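Long-range contacts in putative SnoaL-like polyketide cyclase (Shewanella denitrificans, PDB 3LZA), which is of unconfirmed function but belongs to the SnoaL-like family of the NTF2 clan and may act as a polyketide cyclase: residues S36-K41 with Q125-D130; L80-G85 with V110-F115. One frame throughout, in Å; residues are numbered along the deposited sequence.

Contact 1: S36-K41 with Q125-D130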
# COMPACT_ATOMS: atom_id res chain seq x y z
N SER A 36 -1.16 16.73 11.32
CA SER A 36 -1.62 15.45 10.73
C SER A 36 -1.82 15.64 9.22
O SER A 36 -2.42 16.63 8.77
CB SER A 36 -2.93 14.99 11.38
OG SER A 36 -2.80 14.73 12.77
N VAL A 37 -1.35 14.67 8.45
CA VAL A 37 -1.50 14.68 6.99
C VAL A 37 -2.35 13.53 6.54
O VAL A 37 -2.12 12.39 6.94
CB VAL A 37 -0.09 14.65 6.30
CG1 VAL A 37 -0.22 14.61 4.79
CG2 VAL A 37 0.78 15.89 6.77
N PHE A 38 -3.38 13.86 5.74
CA PHE A 38 -4.28 12.91 5.05
C PHE A 38 -3.97 13.03 3.58
O PHE A 38 -4.37 13.99 2.95
CB PHE A 38 -5.77 13.28 5.31
CG PHE A 38 -6.75 12.20 4.96
CD1 PHE A 38 -6.73 11.57 3.73
CD2 PHE A 38 -7.73 11.80 5.89
CE1 PHE A 38 -7.66 10.55 3.42
CE2 PHE A 38 -8.66 10.78 5.57
CZ PHE A 38 -8.60 10.16 4.34
N TYR A 39 -3.23 12.04 3.06
CA TYR A 39 -2.67 12.03 1.75
C TYR A 39 -3.30 10.91 0.90
O TYR A 39 -3.13 9.75 1.20
CB TYR A 39 -1.15 11.81 1.84
CG TYR A 39 -0.34 11.82 0.56
CD1 TYR A 39 -0.71 12.57 -0.56
CD2 TYR A 39 0.84 11.12 0.50
CE1 TYR A 39 0.08 12.59 -1.69
CE2 TYR A 39 1.62 11.11 -0.65
CZ TYR A 39 1.23 11.84 -1.73
OH TYR A 39 2.04 11.87 -2.82
N ASP A 40 -3.97 11.28 -0.18
CA ASP A 40 -4.37 10.28 -1.15
C ASP A 40 -3.33 10.33 -2.27
O ASP A 40 -3.39 11.25 -3.13
CB ASP A 40 -5.75 10.55 -1.72
CG ASP A 40 -6.23 9.40 -2.61
OD1 ASP A 40 -5.44 8.96 -3.47
OD2 ASP A 40 -7.37 8.94 -2.44
N LYS A 41 -2.43 9.34 -2.31
CA LYS A 41 -1.32 9.36 -3.26
C LYS A 41 -1.82 9.15 -4.64
O LYS A 41 -1.32 9.77 -5.57
CB LYS A 41 -0.27 8.29 -2.94
CG LYS A 41 1.03 8.47 -3.77
CD LYS A 41 2.08 7.44 -3.38
CE LYS A 41 3.44 7.52 -4.14
NZ LYS A 41 4.52 6.73 -3.35
N GLN A 125 -1.75 9.56 7.22
CA GLN A 125 -2.56 8.55 6.58
C GLN A 125 -2.23 8.62 5.08
O GLN A 125 -2.20 9.72 4.52
CB GLN A 125 -4.07 8.82 6.76
CG GLN A 125 -4.92 7.85 5.95
CD GLN A 125 -6.43 7.90 6.23
OE1 GLN A 125 -6.87 8.52 7.17
NE2 GLN A 125 -7.22 7.19 5.40
N VAL A 126 -1.99 7.47 4.47
CA VAL A 126 -1.78 7.39 3.03
C VAL A 126 -2.78 6.42 2.41
O VAL A 126 -2.88 5.25 2.81
CB VAL A 126 -0.35 7.03 2.59
CG1 VAL A 126 -0.29 7.20 1.03
CG2 VAL A 126 0.69 7.96 3.26
N ASP A 127 -3.56 6.94 1.46
CA ASP A 127 -4.51 6.12 0.73
C ASP A 127 -4.01 5.86 -0.65
O ASP A 127 -3.50 6.76 -1.31
CB ASP A 127 -5.90 6.78 0.64
CG ASP A 127 -6.70 6.70 1.90
OD1 ASP A 127 -6.30 6.03 2.90
OD2 ASP A 127 -7.76 7.36 1.89
N LEU A 128 -4.14 4.60 -1.09
CA LEU A 128 -3.93 4.25 -2.49
C LEU A 128 -5.25 3.60 -2.96
O LEU A 128 -5.59 2.52 -2.52
CB LEU A 128 -2.74 3.26 -2.64
CG LEU A 128 -1.32 3.70 -2.25
CD1 LEU A 128 -0.41 2.51 -1.94
CD2 LEU A 128 -0.75 4.53 -3.38
N MSE A 129 -6.01 4.28 -3.83
CA MSE A 129 -7.35 3.86 -4.18
C MSE A 129 -7.41 3.48 -5.63
O MSE A 129 -6.79 4.13 -6.49
CB MSE A 129 -8.37 4.96 -3.90
CG MSE A 129 -8.38 5.51 -2.51
SE MSE A 129 -9.20 4.20 -1.31
CE MSE A 129 -10.87 4.08 -2.14
N ASP A 130 -8.17 2.42 -5.94
CA ASP A 130 -8.36 1.97 -7.32
C ASP A 130 -9.49 2.78 -8.00
O ASP A 130 -10.63 2.33 -8.12
CB ASP A 130 -8.62 0.47 -7.35
CG ASP A 130 -8.81 -0.11 -8.72
OD1 ASP A 130 -8.67 0.57 -9.77
OD2 ASP A 130 -9.16 -1.32 -8.75
O HOH W 1 -8.68 8.73 0.12

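Contact 2: L80-G85 with V110-F115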
# COMPACT_ATOMS: atom_id res chain seq x y z
N LEU A 80 3.42 2.02 12.28
CA LEU A 80 2.92 1.99 10.90
C LEU A 80 1.99 0.82 10.70
O LEU A 80 2.44 -0.33 10.74
CB LEU A 80 4.08 1.88 9.90
CG LEU A 80 3.74 1.88 8.41
CD1 LEU A 80 3.15 3.23 8.00
CD2 LEU A 80 4.98 1.51 7.57
N VAL A 81 0.73 1.11 10.35
CA VAL A 81 -0.25 0.08 10.25
C VAL A 81 -0.70 0.05 8.80
O VAL A 81 -0.94 1.10 8.19
CB VAL A 81 -1.47 0.28 11.24
CG1 VAL A 81 -2.51 -0.87 11.12
CG2 VAL A 81 -0.99 0.34 12.71
N VAL A 82 -0.82 -1.15 8.24
CA VAL A 82 -1.19 -1.28 6.82
C VAL A 82 -2.48 -2.09 6.70
O VAL A 82 -2.59 -3.16 7.28
CB VAL A 82 -0.06 -2.03 6.00
CG1 VAL A 82 -0.44 -2.17 4.51
CG2 VAL A 82 1.24 -1.29 6.11
N MSE A 83 -3.41 -1.60 5.91
CA MSE A 83 -4.72 -2.21 5.80
C MSE A 83 -5.11 -2.37 4.33
O MSE A 83 -5.07 -1.42 3.58
CB MSE A 83 -5.73 -1.31 6.54
CG MSE A 83 -5.51 -1.33 8.02
SE MSE A 83 -6.55 0.03 8.91
CE MSE A 83 -5.60 1.50 8.28
N ILE A 84 -5.38 -3.62 3.92
CA ILE A 84 -5.74 -3.97 2.55
C ILE A 84 -7.20 -4.37 2.50
O ILE A 84 -7.66 -5.16 3.31
CB ILE A 84 -4.90 -5.16 2.03
CG1 ILE A 84 -3.40 -4.85 2.11
CG2 ILE A 84 -5.32 -5.57 0.60
CD1 ILE A 84 -2.55 -6.05 2.23
N GLY A 85 -7.96 -3.80 1.56
CA GLY A 85 -9.35 -4.15 1.43
C GLY A 85 -10.10 -3.39 0.37
O GLY A 85 -9.57 -3.09 -0.70
N VAL A 110 -5.66 0.41 -0.56
CA VAL A 110 -4.69 0.17 0.56
C VAL A 110 -4.52 1.47 1.34
O VAL A 110 -4.23 2.49 0.75
CB VAL A 110 -3.33 -0.35 0.02
CG1 VAL A 110 -2.31 -0.55 1.12
CG2 VAL A 110 -3.54 -1.71 -0.67
N THR A 111 -4.70 1.41 2.66
CA THR A 111 -4.55 2.57 3.56
C THR A 111 -3.42 2.28 4.58
O THR A 111 -3.43 1.22 5.25
CB THR A 111 -5.96 2.87 4.27
OG1 THR A 111 -6.87 3.28 3.24
CG2 THR A 111 -5.85 3.99 5.31
N THR A 112 -2.46 3.20 4.73
CA THR A 112 -1.52 3.15 5.86
C THR A 112 -1.82 4.28 6.85
O THR A 112 -2.22 5.37 6.44
CB THR A 112 -0.02 3.22 5.41
OG1 THR A 112 0.30 4.52 4.89
CG2 THR A 112 0.23 2.16 4.30
N LEU A 113 -1.66 3.97 8.13
CA LEU A 113 -1.75 4.91 9.20
C LEU A 113 -0.46 4.85 10.00
O LEU A 113 0.00 3.79 10.38
CB LEU A 113 -2.99 4.61 10.07
CG LEU A 113 -4.36 4.60 9.38
CD1 LEU A 113 -5.45 4.08 10.35
CD2 LEU A 113 -4.76 5.98 8.85
N LYS A 114 0.15 6.01 10.23
CA LYS A 114 1.30 6.11 11.08
C LYS A 114 0.99 7.03 12.25
O LYS A 114 0.78 8.23 12.05
CB LYS A 114 2.52 6.61 10.28
CG LYS A 114 3.78 6.79 11.17
CD LYS A 114 5.00 7.11 10.35
CE LYS A 114 4.90 8.45 9.66
NZ LYS A 114 6.23 8.83 9.06
N PHE A 115 0.98 6.45 13.45
CA PHE A 115 0.72 7.18 14.68
C PHE A 115 2.02 7.52 15.39
O PHE A 115 3.03 6.86 15.18
CB PHE A 115 -0.15 6.32 15.61
CG PHE A 115 -1.47 5.97 15.02
CD1 PHE A 115 -2.55 6.85 15.12
CD2 PHE A 115 -1.64 4.79 14.33
CE1 PHE A 115 -3.77 6.55 14.54
CE2 PHE A 115 -2.87 4.48 13.74
CZ PHE A 115 -3.93 5.36 13.85

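Contact 1: S36-K41 with Q125-D130
Gln-125 lies alongside Phe-38, with its amide over one face of the ring. Its chain is extended, CG anti to the backbone N (chi1 173°). Gln-125 CB stands 4.1 Å from Val-37 O. CG packs on Leu-113. Gln-125 CD sits above the ring near its rim, 3.7 Å from Phe-38 CZ. Amide and ring planes are 35° apart. Gln-125 OE1 comes 3.3 Å from Phe-38 CE2 and is hydrogen-bonded to Tyr-16 OH. Gln-125 NE2 passes 3.4 Å from Phe-38 CZ and gives a nearly straight hydrogen bond of 2.9 Å to Asp-127 OD1, from the syn side but out of the carboxylate plane. That oxygen is also hydrogen-bonded to Thr-111 OG1. Bonds at both ends fix the amide's rotation. An alanine here would probably uncover this face of Phe-38 and leave Tyr-16 and Asp-127 each short of a partner. The backbones run parallel: Tyr-39 N hydrogen-bonds Gln-125 O, and Tyr-39 O accepts from Asp-127 N. On the other face Tyr-39 lies beside Val-126, CD2 to CG1 4.1 Å. Strand 37-40 sits between strands 45-48 and 122-129 in the mixed sheet of this NTF2-like fold. Helix 8-21 meets Gln-125 through Tyr-16, and helix 50-61 touches Phe-38 through Ile-53.

Contact 2: L80-G85 with V110-F115
Met-83, a selenomethionine, sends its side chain slantwise across to Leu-113. Its CG is anti to the carbonyl carbon (chi1 -69°), and the bend at the selenium (chi3 -70°) turns the terminal methyl toward the partner strand. Met-83 CE is modelled 3.3 Å from Leu-113 CD1, so short for two carbons that the exact placing of the methyl is doubtful. The same methyl lies 3.9 Å from Thr-111 CG2, so it bears on two residues of the strand opposite. Thr-111 CG2 passes beside this methyl, while Thr-111 OG1 is hydrogen-bonded to Tyr-87 OH. Val-81 shares the face with these three residues. Helix 8-21 packs on this face, with Ala-13 against Val-81 and Leu-113 and Ile-17 against Met-83.

Segments 80-85 and 110-115 run antiparallel, at 163°, as part of the beta hairpin of strands 80-93 and 102-115 in the curved sheet of the NTF2-like fold. Val-81 with Leu-113 and Met-83 with Thr-111 are hydrogen-bonded pairs, each closed by two backbone bonds.

The opposite face carries mostly branched side chains. Val-82 and Thr-112 lie side by side and point the same way, CG2 to CG2 at 4.0 Å. Val-82 CG1 also reaches Val-110 CG1 at 4.2 Å, but there the two side chains cross at a slant. Ile-84 and Val-110 are again side by side, with Ile-84 CG1 4.2 Å from Val-110 CG2. At the far end Leu-80 crosses Thr-112 at a slant, Leu-80 CD1 4.1 Å from Thr-112 CB and 4.1 Å from Lys-114 CB. This face meets the second subunit. Ile-84 and Val-110 both pack on Ile-84 of that subunit, Leu-80 on its Lys-41 and Thr-112 on its Leu-128.

How the contacts relate
The two contacts lie in one mixed sheet, their centres about 10 Å apart. Along the chain 36-41 comes first, then 80-85, 110-115 and 125-130, so contact 2 falls wholly between the two halves of contact 1. Strands 102-115 and 122-129 follow each other in the chain and are neighbours in the sheet. They join the contacts directly: Leu-128 N is 2.8 Å from Val-110 O, a probable hydrogen bond. Contact 1 closes a parallel pair between distant parts of the chain, while contact 2 belongs to a local hairpin. Helix 8-21 touches both on one face. Both also reach the second subunit, so this sheet contributes to the dimer.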